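Local coordinates for aldolase (Klebsiella pneumoniae, PDB 6VOQ), which belongs to the class II aldolase and adducin family and holds a zinc ion in a site formed by its own side chains, at residues G29-L34 / A91-H96; N39-P44 / L57-L62; E10-G15 / L52-L57; T101-L106 / A155-N160; P120-R125 / T177-E182. One frame throughout, in Å; residues are numbered along the deposited sequence.

Interaction 1: G29-L34 / A91-H96; sequences GNLSLL and AIVHLH. With ZN (zinc ion), chain B.
Asn-30 and His-94 face each other across two antiparallel strands, 30-34 and 91-94, and Ser-32 pairs in the same way with Ile-92. Both are hydrogen-bonded pairs, so four backbone bonds, among them Asn-30 N to His-94 O at 2.9 Å, fix the register from which the side chains depart. The CG of Asn-30 takes the crowded position between backbone N and carbonyl carbon. This brings OD1 to 3.4 Å from His-94 CB and sets Asn-30 ND2 at the edge of the imidazole, 3.4 Å from His-94 CD2, with amide and ring planes 36° apart. His-94 has CG anti to the backbone N (chi1 170°), which carries NE2 to the zinc at 2.2 Å, while ND1 is held by the carbonyl of Pro-163 and so fixes the ring's rotation. His-96, with CG beside its own backbone N (chi1 -56°), reaches the same ion through NE2, also at 2.2 Å. On the face of Asn-30 and His-94, Ser-32 OG touches Ile-92 CB but hydrogen-bonds to His-79 and Tyr-83. Leu-31 CD2 and Val-93 CG2 lie side by side on the other face. Glu-75 and His-161 complete the three-histidine, one-glutamate zinc site, built at a strand's end as in class II aldolases.

Interaction 2: N39-P44 / L57-L62; sequences NLLATP and LSVVTL
The methyl CD1 of Leu-41 is one bump between strands 40-42 and 58-60. With CG anti to the backbone N (chi1 -179°), it drops into a hollow whose walls are Leu-57 CB, 3.7 Å away, and Val-59 CG2, 3.9 Å away; the carbonyl oxygen of Ser-58 forms its floor. Val-59 answers with its other branch: CG1 settles beside the Leu-40 carbonyl and touches Asn-39 CB at 3.9 Å. The two valine methyls thus divide between Asn-39 and Leu-41 along the neighbouring strand.

The face of Leu-40, Ala-42 and Val-60 has a different relief. Leu-40 lays its CB against Val-60 CG1, and its CD2 meets Leu-62 CD2 at 3.8 Å, the two side chains crossing at about a right angle. Small Ala-42 projects little beside them, and Val-76 of helix 76-83 packs against it, as Arg-80 and Tyr-83 do against Leu-40.

Beyond the paired residues, at one end of the ladder, the ring of Pro-44 crosses Leu-57 obliquely, CD to CD2 at 4.0 Å, while Ser-58 OG tucks in 3.3 Å from Pro-44 CA and bonds to the carbonyl of Asp-70.

Four backbone hydrogen bonds join Leu-40 with Val-60 and Ala-42 with Ser-58. The one from Ser-58 N to Ala-42 O is weak and bent (128°). At the other end a water accepts from Leu-62 N at 2.7 Å and reaches Asn-39 OD1 weakly. Strands 30-34, 40-42, 58-60 and 66-68 lie next to one another in chain order, each antiparallel to the last: a beta meander.

Interaction 3: E10-G15 / L52-L57; sequences EMVQIG and LQAQRL
Val-12 makes the tightest fit between helix 4-20 and the loop 52-57. Its CG2, beside the backbone N, presses into the bend of the loop, 3.5 Å from Ala-54 N, 3.9 Å from Ala-54 CB and 4.0 Å from Leu-52 CB; CG1 lies along the Leu-52 carbonyl. Leu-52 in turn extends CD1 over the helix backbone, 3.8 Å from Met-11 O. Gly-15, without a side chain, lets this methyl lie close to the helix. Deeper in, Met-11 and Leu-57 slide past each other in opposite directions. Met-11 leaves the helix extended, chi1 (178°) and chi2 (158°) setting SD 4.0 Å from Leu-57 CD2; chi3 (-67°) then turns CE toward the sheet, where the side chain meets Leu-31, Leu-33 and Leu-41.

Polar contact is sparser. No direct hydrogen bond joins the two segments; a water links them, donating to Val-12 O at 3.0 Å and accepting from Leu-52 N at 3.1 Å. The solvent side of the loop belongs to Gln-53, Gln-55 and Arg-56, which are exposed and do not touch the helix with their side chains; Arg-56 forms a salt bridge with Asp-70. The short 3-10 turn 54-56 is tied back to the helix by Arg-8, whose NH1 bonds to the carbonyls of Ala-54 and Leu-57. The whole is an amphipathic helix laid on one face of a beta sheet, its flank covered by the loop between strands 40-42 and 58-60.

Interaction 4: T101-L106 / A155-N160; sequences TALSCL and AFLLAN
One backbone hydrogen bond joins the C-terminal part of helix 98-104 to the turn after strand 155-158: Asn-160 N donates to Ser-104 O at 2.8 Å. It is nearly straight at the hydrogen (168°), yet the donor stands well above the carbonyl plane. A CA-H...O contact supports it, Ala-159 CA lying 3.3 Å from the same oxygen, so Ser-104 O is approached by two successive residues.

Side-chain polar bonds gather on Ser-104 as well. Its OG, at an unusual chi1 of 93°, donates along a lone pair of Thr-101 O at 2.8 Å and is also hydrogen-bonded to the backbone N of His-161, while Thr-101 OG1 bonds to His-161 O. Thr-101 and Ser-104 therefore hold both backbone polar groups of a zinc ligand, a second-shell arrangement within the class II aldolase fold, where a helix packs on the sheet beside the metal site. Asn-160, with a positive phi of 53°, makes the turn that leads into His-161.

Apolar contact is carried by Leu-157. Its CD2 meets Leu-103 CD2 at 3.8 Å, the side chains crossing at about a right angle, and its CD1 rests 3.6 Å from Ser-104 CB. Looser van der Waals contact brings Cys-105 SG to 3.9 Å from Asn-160 CA, with Asn-160 ND2 alongside Cys-105 CB. That amide nitrogen bonds to the carbonyls of Arg-196 and Phe-118 of the second subunit.

Interaction 5: P120-R125 / T177-E182; sequences PYVVMR and TEELEE
Glu-179 lies at the centre of this contact, its aliphatic stem and carboxylate touching three residues of helix 121-125. OE2 approaches Tyr-121 CB at 3.4 Å, CG meets Val-122 CG2 at 4.0 Å, and CB lies 3.7 Å from Arg-125 NH1. Next to it Val-122 CG1 touches Leu-180 CD2 at 3.9 Å, the two side chains crossing at about a right angle. No hydrogen bond joins the segments. Arg-125 NH1 and Glu-179 OE1 stay 4.8 Å apart, so their opposite charges probably attract without direct contact.

Torsions set this shell: Glu-179 has CG anti to the backbone N and then bends at chi2 (65°), turning the carboxylate toward Tyr-121. Tyr-121 leads its ring away, and Pro-120 CG sits over the ring centre, 3.6 Å above the plane. The ring stacks on His-96 of the third subunit, and the side chain comes within about 4 Å (nearest atoms) of a zinc ion, consistent with the one that histidine binds.

Further out, the axes of 121-125 and 177-182 approach to 9.9 Å at 148°. Through Leu-180 the contact adjoins Leu-100 of helix 98-104 and Val-165 of strand 162-167.

Interaction 1 holds two of the four zinc ligands; Glu-75 and His-161 supply the other two. Interaction 2 continues its sheet, Leu-33 O and Leu-41 N approaching to 2.8 Å in a probable hydrogen bond, with centres 11 Å apart. Interaction 3 covers both from one side: Met-11 CE lies 3.5 Å from Leu-33 CD2, and Leu-57 is shared with interaction 2. Interaction 4, its centre about 16 Å from that of interaction 1, supports the ligand His-161. Interaction 5 meets interaction 4 where Leu-180 CD1 touches Ala-155 CB at 3.7 Å. Within the chain it also reaches interaction 1, Val-93 CG1 lying 3.3 Å from Thr-177 OG1, while across subunits the two come together beside the metal.

Interaction 1: G29-L34 / A91-H96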
# COMPACT_ATOMS: atom_id res chain seq x y z
N GLY A 29 7.45 -16.50 4.49
CA GLY A 29 8.51 -16.24 3.54
C GLY A 29 9.86 -16.70 4.06
O GLY A 29 10.10 -16.80 5.26
N ASN A 30 10.76 -16.98 3.12
CA ASN A 30 12.13 -17.32 3.48
C ASN A 30 13.04 -17.03 2.29
O ASN A 30 12.59 -16.99 1.14
CB ASN A 30 12.24 -18.78 3.92
CG ASN A 30 11.39 -19.70 3.08
OD1 ASN A 30 11.78 -20.10 1.99
ND2 ASN A 30 10.22 -20.05 3.59
N LEU A 31 14.31 -16.81 2.59
CA LEU A 31 15.33 -16.50 1.60
C LEU A 31 16.45 -17.51 1.74
O LEU A 31 16.75 -17.97 2.85
CB LEU A 31 15.87 -15.05 1.77
CG LEU A 31 14.82 -13.96 2.02
CD1 LEU A 31 15.46 -12.62 2.38
CD2 LEU A 31 13.90 -13.79 0.82
N SER A 32 17.07 -17.86 0.62
CA SER A 32 18.30 -18.64 0.65
C SER A 32 19.24 -18.17 -0.44
O SER A 32 18.82 -17.61 -1.46
CB SER A 32 18.02 -20.15 0.51
OG SER A 32 17.59 -20.49 -0.80
N LEU A 33 20.53 -18.42 -0.23
CA LEU A 33 21.54 -18.12 -1.24
C LEU A 33 22.74 -19.05 -1.05
O LEU A 33 23.07 -19.44 0.07
CB LEU A 33 21.98 -16.65 -1.20
CG LEU A 33 22.58 -16.08 0.09
CD1 LEU A 33 24.07 -16.36 0.19
CD2 LEU A 33 22.35 -14.57 0.17
N LEU A 34 23.38 -19.38 -2.17
CA LEU A 34 24.57 -20.23 -2.13
C LEU A 34 25.77 -19.45 -1.63
O LEU A 34 26.06 -18.36 -2.11
CB LEU A 34 24.86 -20.78 -3.52
CG LEU A 34 24.23 -22.14 -3.83
CD1 LEU A 34 24.54 -22.57 -5.26
CD2 LEU A 34 24.71 -23.18 -2.82
N ALA A 91 20.37 -18.27 -5.63
CA ALA A 91 19.56 -17.65 -4.60
C ALA A 91 18.11 -17.91 -4.93
O ALA A 91 17.72 -17.95 -6.10
CB ALA A 91 19.82 -16.15 -4.48
N ILE A 92 17.31 -18.08 -3.88
CA ILE A 92 15.90 -18.39 -3.98
C ILE A 92 15.14 -17.46 -3.05
O ILE A 92 15.52 -17.30 -1.88
CB ILE A 92 15.59 -19.85 -3.64
CG1 ILE A 92 16.14 -20.79 -4.70
CG2 ILE A 92 14.09 -20.07 -3.51
CD1 ILE A 92 15.77 -22.24 -4.42
N VAL A 93 14.08 -16.86 -3.56
CA VAL A 93 13.16 -16.04 -2.78
C VAL A 93 11.83 -16.77 -2.77
O VAL A 93 11.27 -17.08 -3.82
CB VAL A 93 13.02 -14.63 -3.38
CG1 VAL A 93 11.78 -13.91 -2.83
CG2 VAL A 93 14.28 -13.83 -3.09
N HIS A 94 11.36 -17.10 -1.58
CA HIS A 94 10.03 -17.68 -1.42
C HIS A 94 9.19 -16.72 -0.59
O HIS A 94 9.58 -16.36 0.53
CB HIS A 94 10.08 -19.04 -0.76
CG HIS A 94 8.72 -19.55 -0.37
ND1 HIS A 94 7.71 -19.70 -1.29
CD2 HIS A 94 8.21 -19.89 0.82
CE1 HIS A 94 6.63 -20.15 -0.68
NE2 HIS A 94 6.90 -20.27 0.61
N LEU A 95 8.06 -16.31 -1.13
CA LEU A 95 7.15 -15.41 -0.45
C LEU A 95 5.73 -15.91 -0.63
O LEU A 95 5.43 -16.70 -1.52
CB LEU A 95 7.24 -13.99 -1.01
CG LEU A 95 8.56 -13.26 -0.88
CD1 LEU A 95 8.47 -12.04 -1.75
CD2 LEU A 95 8.80 -12.88 0.57
N HIS A 96 4.85 -15.44 0.25
CA HIS A 96 3.41 -15.54 0.00
C HIS A 96 2.88 -14.21 -0.50
O HIS A 96 1.87 -13.71 0.01
CB HIS A 96 2.68 -15.98 1.26
CG HIS A 96 3.18 -17.27 1.84
ND1 HIS A 96 2.68 -17.81 3.00
CD2 HIS A 96 4.15 -18.11 1.42
CE1 HIS A 96 3.32 -18.94 3.27
NE2 HIS A 96 4.22 -19.14 2.33
ZN ZN B . 5.49 -20.88 2.14

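Interaction 2: N39-P44 / L57-L62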
# COMPACT_ATOMS: atom_id res chain seq x y z
N ASN A 39 27.75 -24.24 0.48
CA ASN A 39 26.68 -24.39 1.44
C ASN A 39 25.62 -23.31 1.23
O ASN A 39 25.79 -22.35 0.48
CB ASN A 39 27.22 -24.33 2.86
CG ASN A 39 28.06 -25.55 3.20
OD1 ASN A 39 27.73 -26.67 2.85
ND2 ASN A 39 29.19 -25.31 3.87
N LEU A 40 24.51 -23.47 1.94
CA LEU A 40 23.33 -22.64 1.77
C LEU A 40 23.17 -21.73 2.99
O LEU A 40 23.15 -22.21 4.12
CB LEU A 40 22.09 -23.51 1.59
CG LEU A 40 21.03 -22.95 0.67
CD1 LEU A 40 21.69 -22.42 -0.59
CD2 LEU A 40 20.04 -24.04 0.35
N LEU A 41 23.08 -20.43 2.74
CA LEU A 41 22.66 -19.47 3.75
C LEU A 41 21.15 -19.30 3.64
O LEU A 41 20.62 -19.13 2.53
CB LEU A 41 23.38 -18.14 3.57
CG LEU A 41 23.08 -17.02 4.57
CD1 LEU A 41 23.78 -17.30 5.89
CD2 LEU A 41 23.49 -15.64 4.02
N ALA A 42 20.44 -19.36 4.76
CA ALA A 42 18.99 -19.32 4.71
C ALA A 42 18.45 -18.61 5.94
O ALA A 42 19.11 -18.53 6.98
CB ALA A 42 18.38 -20.73 4.60
N THR A 43 17.23 -18.08 5.81
CA THR A 43 16.57 -17.44 6.93
C THR A 43 16.07 -18.51 7.91
O THR A 43 15.59 -19.56 7.49
CB THR A 43 15.41 -16.56 6.46
OG1 THR A 43 14.45 -17.35 5.76
CG2 THR A 43 15.90 -15.48 5.52
N PRO A 44 16.20 -18.27 9.21
CA PRO A 44 15.91 -19.34 10.18
C PRO A 44 14.42 -19.58 10.33
O PRO A 44 13.57 -18.84 9.83
CB PRO A 44 16.55 -18.82 11.47
CG PRO A 44 16.56 -17.34 11.32
CD PRO A 44 16.74 -17.06 9.85
N LEU A 57 21.63 -16.22 10.92
CA LEU A 57 21.08 -16.84 9.73
C LEU A 57 21.62 -18.27 9.61
O LEU A 57 22.78 -18.54 9.91
CB LEU A 57 21.44 -16.03 8.49
CG LEU A 57 20.88 -14.60 8.42
CD1 LEU A 57 21.65 -13.82 7.38
CD2 LEU A 57 19.38 -14.59 8.10
N SER A 58 20.74 -19.17 9.19
CA SER A 58 21.11 -20.58 9.13
C SER A 58 22.09 -20.84 8.00
O SER A 58 22.06 -20.19 6.96
CB SER A 58 19.86 -21.43 8.91
OG SER A 58 18.76 -20.87 9.59
N VAL A 59 22.95 -21.83 8.22
CA VAL A 59 23.79 -22.38 7.17
C VAL A 59 23.57 -23.89 7.16
O VAL A 59 23.72 -24.55 8.19
CB VAL A 59 25.27 -22.05 7.36
CG1 VAL A 59 26.09 -22.73 6.29
CG2 VAL A 59 25.49 -20.55 7.32
N VAL A 60 23.22 -24.43 6.00
CA VAL A 60 22.92 -25.84 5.81
C VAL A 60 23.57 -26.30 4.51
O VAL A 60 23.76 -25.50 3.59
CB VAL A 60 21.38 -26.06 5.81
CG1 VAL A 60 20.72 -25.17 4.79
CG2 VAL A 60 21.02 -27.51 5.56
N THR A 61 23.97 -27.57 4.46
CA THR A 61 24.44 -28.16 3.21
C THR A 61 23.26 -28.46 2.30
O THR A 61 22.12 -28.61 2.76
CB THR A 61 25.23 -29.45 3.45
OG1 THR A 61 24.34 -30.51 3.82
CG2 THR A 61 26.28 -29.26 4.54
N LEU A 62 23.53 -28.56 1.00
CA LEU A 62 22.47 -28.88 0.05
C LEU A 62 21.83 -30.24 0.33
O LEU A 62 20.71 -30.49 -0.13
CB LEU A 62 23.01 -28.82 -1.38
CG LEU A 62 23.35 -27.42 -1.91
CD1 LEU A 62 23.73 -27.46 -3.38
CD2 LEU A 62 22.18 -26.46 -1.69
O HOH W 1 26.10 -28.00 0.24

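Interaction 3: E10-G15 / L52-L57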
# COMPACT_ATOMS: atom_id res chain seq x y z
N GLU A 10 23.29 -8.65 2.91
CA GLU A 10 22.31 -8.52 1.84
C GLU A 10 21.01 -9.23 2.19
O GLU A 10 19.92 -8.73 1.88
CB GLU A 10 22.89 -9.09 0.55
CG GLU A 10 21.95 -9.05 -0.63
CD GLU A 10 22.29 -7.92 -1.58
OE1 GLU A 10 22.32 -8.15 -2.81
OE2 GLU A 10 22.53 -6.80 -1.08
N MET A 11 21.10 -10.40 2.83
CA MET A 11 19.90 -11.15 3.16
C MET A 11 19.04 -10.40 4.17
O MET A 11 17.83 -10.32 4.01
CB MET A 11 20.27 -12.53 3.69
CG MET A 11 19.07 -13.37 4.10
SD MET A 11 19.44 -15.13 4.11
CE MET A 11 19.68 -15.39 2.36
N VAL A 12 19.66 -9.86 5.22
CA VAL A 12 18.93 -9.05 6.20
C VAL A 12 18.29 -7.84 5.53
O VAL A 12 17.11 -7.55 5.75
CB VAL A 12 19.86 -8.63 7.34
CG1 VAL A 12 19.14 -7.68 8.31
CG2 VAL A 12 20.40 -9.85 8.07
N GLN A 13 19.05 -7.11 4.71
CA GLN A 13 18.52 -5.91 4.08
C GLN A 13 17.38 -6.25 3.14
O GLN A 13 16.32 -5.61 3.17
CB GLN A 13 19.63 -5.18 3.32
CG GLN A 13 20.70 -4.60 4.21
CD GLN A 13 21.78 -3.87 3.43
OE1 GLN A 13 21.77 -3.87 2.20
NE2 GLN A 13 22.72 -3.26 4.14
N ILE A 14 17.57 -7.27 2.31
CA ILE A 14 16.52 -7.64 1.37
C ILE A 14 15.27 -8.08 2.12
O ILE A 14 14.15 -7.68 1.76
CB ILE A 14 17.06 -8.70 0.40
CG1 ILE A 14 17.90 -7.97 -0.67
CG2 ILE A 14 15.93 -9.48 -0.24
CD1 ILE A 14 18.44 -8.82 -1.76
N GLY A 15 15.43 -8.85 3.20
CA GLY A 15 14.28 -9.20 4.02
C GLY A 15 13.52 -7.98 4.52
O GLY A 15 12.30 -7.90 4.38
N LEU A 52 15.43 -9.98 10.76
CA LEU A 52 16.51 -10.94 10.61
C LEU A 52 17.78 -10.46 11.33
O LEU A 52 18.03 -9.26 11.47
CB LEU A 52 16.82 -11.19 9.13
CG LEU A 52 15.70 -11.87 8.34
CD1 LEU A 52 16.11 -12.06 6.89
CD2 LEU A 52 15.32 -13.20 8.99
N GLN A 53 18.58 -11.43 11.79
CA GLN A 53 19.86 -11.16 12.43
C GLN A 53 20.96 -11.83 11.61
O GLN A 53 20.98 -13.06 11.50
CB GLN A 53 19.89 -11.66 13.87
CG GLN A 53 18.67 -11.27 14.69
CD GLN A 53 18.97 -10.16 15.70
OE1 GLN A 53 19.92 -10.25 16.47
NE2 GLN A 53 18.14 -9.11 15.69
N ALA A 54 21.84 -11.02 11.03
CA ALA A 54 22.90 -11.54 10.17
C ALA A 54 23.65 -12.67 10.85
O ALA A 54 23.95 -13.71 10.25
CB ALA A 54 23.86 -10.42 9.80
N GLN A 55 23.93 -12.49 12.12
CA GLN A 55 24.76 -13.40 12.87
C GLN A 55 24.13 -14.77 13.07
O GLN A 55 24.88 -15.73 13.26
CB GLN A 55 25.06 -12.75 14.21
CG GLN A 55 26.32 -11.93 14.14
CD GLN A 55 27.41 -12.75 13.47
OE1 GLN A 55 28.17 -13.47 14.13
NE2 GLN A 55 27.41 -12.74 12.12
N ARG A 56 22.81 -14.89 12.99
CA ARG A 56 22.12 -16.12 13.32
C ARG A 56 21.41 -16.74 12.12
O ARG A 56 20.66 -17.72 12.28
CB ARG A 56 21.14 -15.85 14.46
CG ARG A 56 21.86 -15.75 15.80
CD ARG A 56 21.10 -14.90 16.78
NE ARG A 56 19.68 -15.26 16.81
CZ ARG A 56 19.17 -16.24 17.56
NH1 ARG A 56 19.97 -16.96 18.35
NH2 ARG A 56 17.87 -16.50 17.52
N LEU A 57 21.63 -16.22 10.92
CA LEU A 57 21.08 -16.84 9.73
C LEU A 57 21.62 -18.27 9.61
O LEU A 57 22.78 -18.54 9.91
CB LEU A 57 21.44 -16.03 8.49
CG LEU A 57 20.88 -14.60 8.42
CD1 LEU A 57 21.65 -13.82 7.38
CD2 LEU A 57 19.38 -14.59 8.10
O HOH W 2 15.54 -8.21 8.17

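Interaction 4: T101-L106 / A155-N160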
# COMPACT_ATOMS: atom_id res chain seq x y z
N THR A 101 0.20 -15.40 -4.75
CA THR A 101 -0.53 -16.38 -3.95
C THR A 101 -1.97 -16.50 -4.42
O THR A 101 -2.52 -17.61 -4.50
CB THR A 101 -0.50 -16.00 -2.46
OG1 THR A 101 0.85 -15.98 -1.98
CG2 THR A 101 -1.33 -16.97 -1.62
N ALA A 102 -2.61 -15.36 -4.71
CA ALA A 102 -3.97 -15.38 -5.25
C ALA A 102 -4.02 -16.20 -6.53
O ALA A 102 -4.83 -17.12 -6.66
CB ALA A 102 -4.45 -13.96 -5.51
N LEU A 103 -3.15 -15.87 -7.48
CA LEU A 103 -3.05 -16.65 -8.70
C LEU A 103 -2.87 -18.13 -8.41
O LEU A 103 -3.38 -18.98 -9.15
CB LEU A 103 -1.88 -16.13 -9.54
CG LEU A 103 -1.69 -16.75 -10.91
CD1 LEU A 103 -2.82 -16.35 -11.84
CD2 LEU A 103 -0.38 -16.28 -11.46
N SER A 104 -2.18 -18.47 -7.31
CA SER A 104 -1.90 -19.87 -7.01
C SER A 104 -3.12 -20.61 -6.49
O SER A 104 -3.12 -21.85 -6.49
CB SER A 104 -0.76 -19.99 -5.99
OG SER A 104 -1.27 -20.07 -4.66
N CYS A 105 -4.16 -19.90 -6.06
CA CYS A 105 -5.39 -20.51 -5.57
C CYS A 105 -6.47 -20.64 -6.64
O CYS A 105 -7.57 -21.10 -6.33
CB CYS A 105 -5.96 -19.71 -4.38
SG CYS A 105 -4.79 -19.42 -3.05
N LEU A 106 -6.18 -20.26 -7.88
CA LEU A 106 -7.19 -20.31 -8.92
C LEU A 106 -7.31 -21.71 -9.51
O LEU A 106 -6.36 -22.50 -9.51
CB LEU A 106 -6.87 -19.30 -10.03
CG LEU A 106 -7.16 -17.84 -9.66
CD1 LEU A 106 -6.96 -16.88 -10.83
CD2 LEU A 106 -8.56 -17.73 -9.10
N ALA A 155 11.35 -20.08 -12.02
CA ALA A 155 10.42 -19.75 -10.96
C ALA A 155 9.28 -20.75 -11.01
O ALA A 155 9.07 -21.43 -12.02
CB ALA A 155 9.91 -18.31 -11.08
N PHE A 156 8.56 -20.87 -9.90
CA PHE A 156 7.56 -21.91 -9.71
C PHE A 156 6.43 -21.38 -8.86
O PHE A 156 6.66 -20.65 -7.89
CB PHE A 156 8.15 -23.16 -9.03
CG PHE A 156 9.55 -23.49 -9.44
CD1 PHE A 156 9.77 -24.26 -10.57
CD2 PHE A 156 10.63 -23.04 -8.70
CE1 PHE A 156 11.06 -24.58 -10.96
CE2 PHE A 156 11.92 -23.35 -9.09
CZ PHE A 156 12.13 -24.12 -10.22
N LEU A 157 5.20 -21.75 -9.20
CA LEU A 157 4.04 -21.36 -8.41
C LEU A 157 3.52 -22.60 -7.71
O LEU A 157 3.05 -23.53 -8.36
CB LEU A 157 2.98 -20.71 -9.28
CG LEU A 157 1.81 -20.01 -8.58
CD1 LEU A 157 2.29 -18.95 -7.63
CD2 LEU A 157 0.87 -19.40 -9.60
N LEU A 158 3.65 -22.61 -6.38
CA LEU A 158 3.06 -23.65 -5.55
C LEU A 158 1.59 -23.35 -5.35
O LEU A 158 1.23 -22.32 -4.76
CB LEU A 158 3.77 -23.73 -4.20
CG LEU A 158 5.28 -23.85 -4.16
CD1 LEU A 158 5.71 -24.02 -2.72
CD2 LEU A 158 5.77 -25.01 -5.00
N ALA A 159 0.73 -24.21 -5.88
CA ALA A 159 -0.71 -23.98 -5.80
C ALA A 159 -1.15 -23.82 -4.35
O ALA A 159 -0.61 -24.48 -3.46
CB ALA A 159 -1.46 -25.13 -6.47
N ASN A 160 -2.11 -22.93 -4.12
CA ASN A 160 -2.65 -22.66 -2.79
C ASN A 160 -1.54 -22.33 -1.79
O ASN A 160 -1.56 -22.77 -0.64
CB ASN A 160 -3.48 -23.83 -2.27
CG ASN A 160 -4.61 -24.20 -3.18
OD1 ASN A 160 -4.49 -25.11 -4.00
ND2 ASN A 160 -5.72 -23.49 -3.04

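Interaction 5: P120-R125 / T177-E182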
# COMPACT_ATOMS: atom_id res chain seq x y z
N PRO A 120 6.62 -7.59 -21.43
CA PRO A 120 7.77 -8.39 -21.87
C PRO A 120 8.68 -8.87 -20.76
O PRO A 120 9.47 -9.80 -20.99
CB PRO A 120 8.52 -7.41 -22.80
CG PRO A 120 8.21 -6.09 -22.23
CD PRO A 120 6.79 -6.16 -21.72
N TYR A 121 8.60 -8.30 -19.56
CA TYR A 121 9.70 -8.42 -18.62
C TYR A 121 9.76 -9.78 -17.93
O TYR A 121 10.86 -10.29 -17.69
CB TYR A 121 9.61 -7.26 -17.62
CG TYR A 121 9.55 -5.96 -18.36
CD1 TYR A 121 10.67 -5.48 -19.04
CD2 TYR A 121 8.36 -5.23 -18.46
CE1 TYR A 121 10.62 -4.31 -19.76
CE2 TYR A 121 8.31 -4.04 -19.18
CZ TYR A 121 9.45 -3.59 -19.83
OH TYR A 121 9.43 -2.42 -20.55
N VAL A 122 8.62 -10.39 -17.63
CA VAL A 122 8.65 -11.74 -17.07
C VAL A 122 9.22 -12.73 -18.08
O VAL A 122 9.94 -13.66 -17.71
CB VAL A 122 7.25 -12.15 -16.58
CG1 VAL A 122 7.19 -13.65 -16.30
CG2 VAL A 122 6.90 -11.38 -15.33
N VAL A 123 8.93 -12.53 -19.37
CA VAL A 123 9.46 -13.42 -20.39
C VAL A 123 10.97 -13.28 -20.50
O VAL A 123 11.69 -14.28 -20.63
CB VAL A 123 8.79 -13.13 -21.75
CG1 VAL A 123 9.09 -14.24 -22.75
CG2 VAL A 123 7.29 -12.92 -21.57
N MET A 124 11.47 -12.05 -20.44
CA MET A 124 12.89 -11.83 -20.63
C MET A 124 13.69 -12.39 -19.47
O MET A 124 14.71 -13.05 -19.68
CB MET A 124 13.19 -10.34 -20.80
CG MET A 124 12.51 -9.71 -22.00
SD MET A 124 12.71 -7.93 -22.05
CE MET A 124 14.49 -7.82 -22.22
N ARG A 125 13.23 -12.15 -18.25
CA ARG A 125 14.04 -12.42 -17.08
C ARG A 125 13.69 -13.72 -16.39
O ARG A 125 14.55 -14.28 -15.71
CB ARG A 125 13.93 -11.26 -16.09
CG ARG A 125 14.13 -9.90 -16.75
CD ARG A 125 13.68 -8.76 -15.86
NE ARG A 125 14.62 -8.51 -14.78
CZ ARG A 125 14.38 -8.80 -13.51
NH1 ARG A 125 13.22 -9.35 -13.16
NH2 ARG A 125 15.30 -8.55 -12.58
N THR A 177 11.29 -11.80 -8.40
CA THR A 177 10.08 -11.97 -7.60
C THR A 177 9.20 -10.73 -7.68
O THR A 177 7.98 -10.84 -7.83
CB THR A 177 10.44 -12.26 -6.14
OG1 THR A 177 11.29 -13.40 -6.09
CG2 THR A 177 9.18 -12.55 -5.35
N GLU A 178 9.81 -9.55 -7.57
CA GLU A 178 9.02 -8.33 -7.63
C GLU A 178 8.39 -8.15 -9.00
O GLU A 178 7.25 -7.71 -9.11
CB GLU A 178 9.88 -7.13 -7.26
CG GLU A 178 10.15 -7.03 -5.79
CD GLU A 178 11.26 -6.06 -5.48
OE1 GLU A 178 12.30 -6.14 -6.14
OE2 GLU A 178 11.08 -5.23 -4.58
N GLU A 179 9.13 -8.51 -10.06
CA GLU A 179 8.56 -8.45 -11.40
C GLU A 179 7.40 -9.43 -11.54
O GLU A 179 6.36 -9.10 -12.12
CB GLU A 179 9.64 -8.71 -12.43
CG GLU A 179 9.20 -8.45 -13.86
CD GLU A 179 8.88 -6.99 -14.11
OE1 GLU A 179 9.65 -6.12 -13.63
OE2 GLU A 179 7.85 -6.71 -14.77
N LEU A 180 7.56 -10.65 -11.01
CA LEU A 180 6.49 -11.63 -11.09
C LEU A 180 5.26 -11.17 -10.32
O LEU A 180 4.13 -11.28 -10.81
CB LEU A 180 6.97 -12.97 -10.55
CG LEU A 180 7.64 -13.88 -11.54
CD1 LEU A 180 8.36 -14.97 -10.76
CD2 LEU A 180 6.61 -14.45 -12.52
N GLU A 181 5.46 -10.66 -9.10
CA GLU A 181 4.33 -10.24 -8.29
C GLU A 181 3.58 -9.10 -8.96
O GLU A 181 2.34 -9.10 -9.00
CB GLU A 181 4.81 -9.85 -6.89
CG GLU A 181 3.77 -9.13 -6.04
CD GLU A 181 2.63 -10.03 -5.56
OE1 GLU A 181 2.68 -11.27 -5.74
OE2 GLU A 181 1.66 -9.48 -5.00
N GLU A 182 4.32 -8.15 -9.52
CA GLU A 182 3.72 -7.05 -10.26
C GLU A 182 2.93 -7.54 -11.46
O GLU A 182 1.87 -7.00 -11.78
CB GLU A 182 4.82 -6.08 -10.69
CG GLU A 182 4.34 -4.93 -11.51
CD GLU A 182 3.40 -4.03 -10.75
OE1 GLU A 182 2.57 -3.37 -11.41
OE2 GLU A 182 3.49 -3.98 -9.50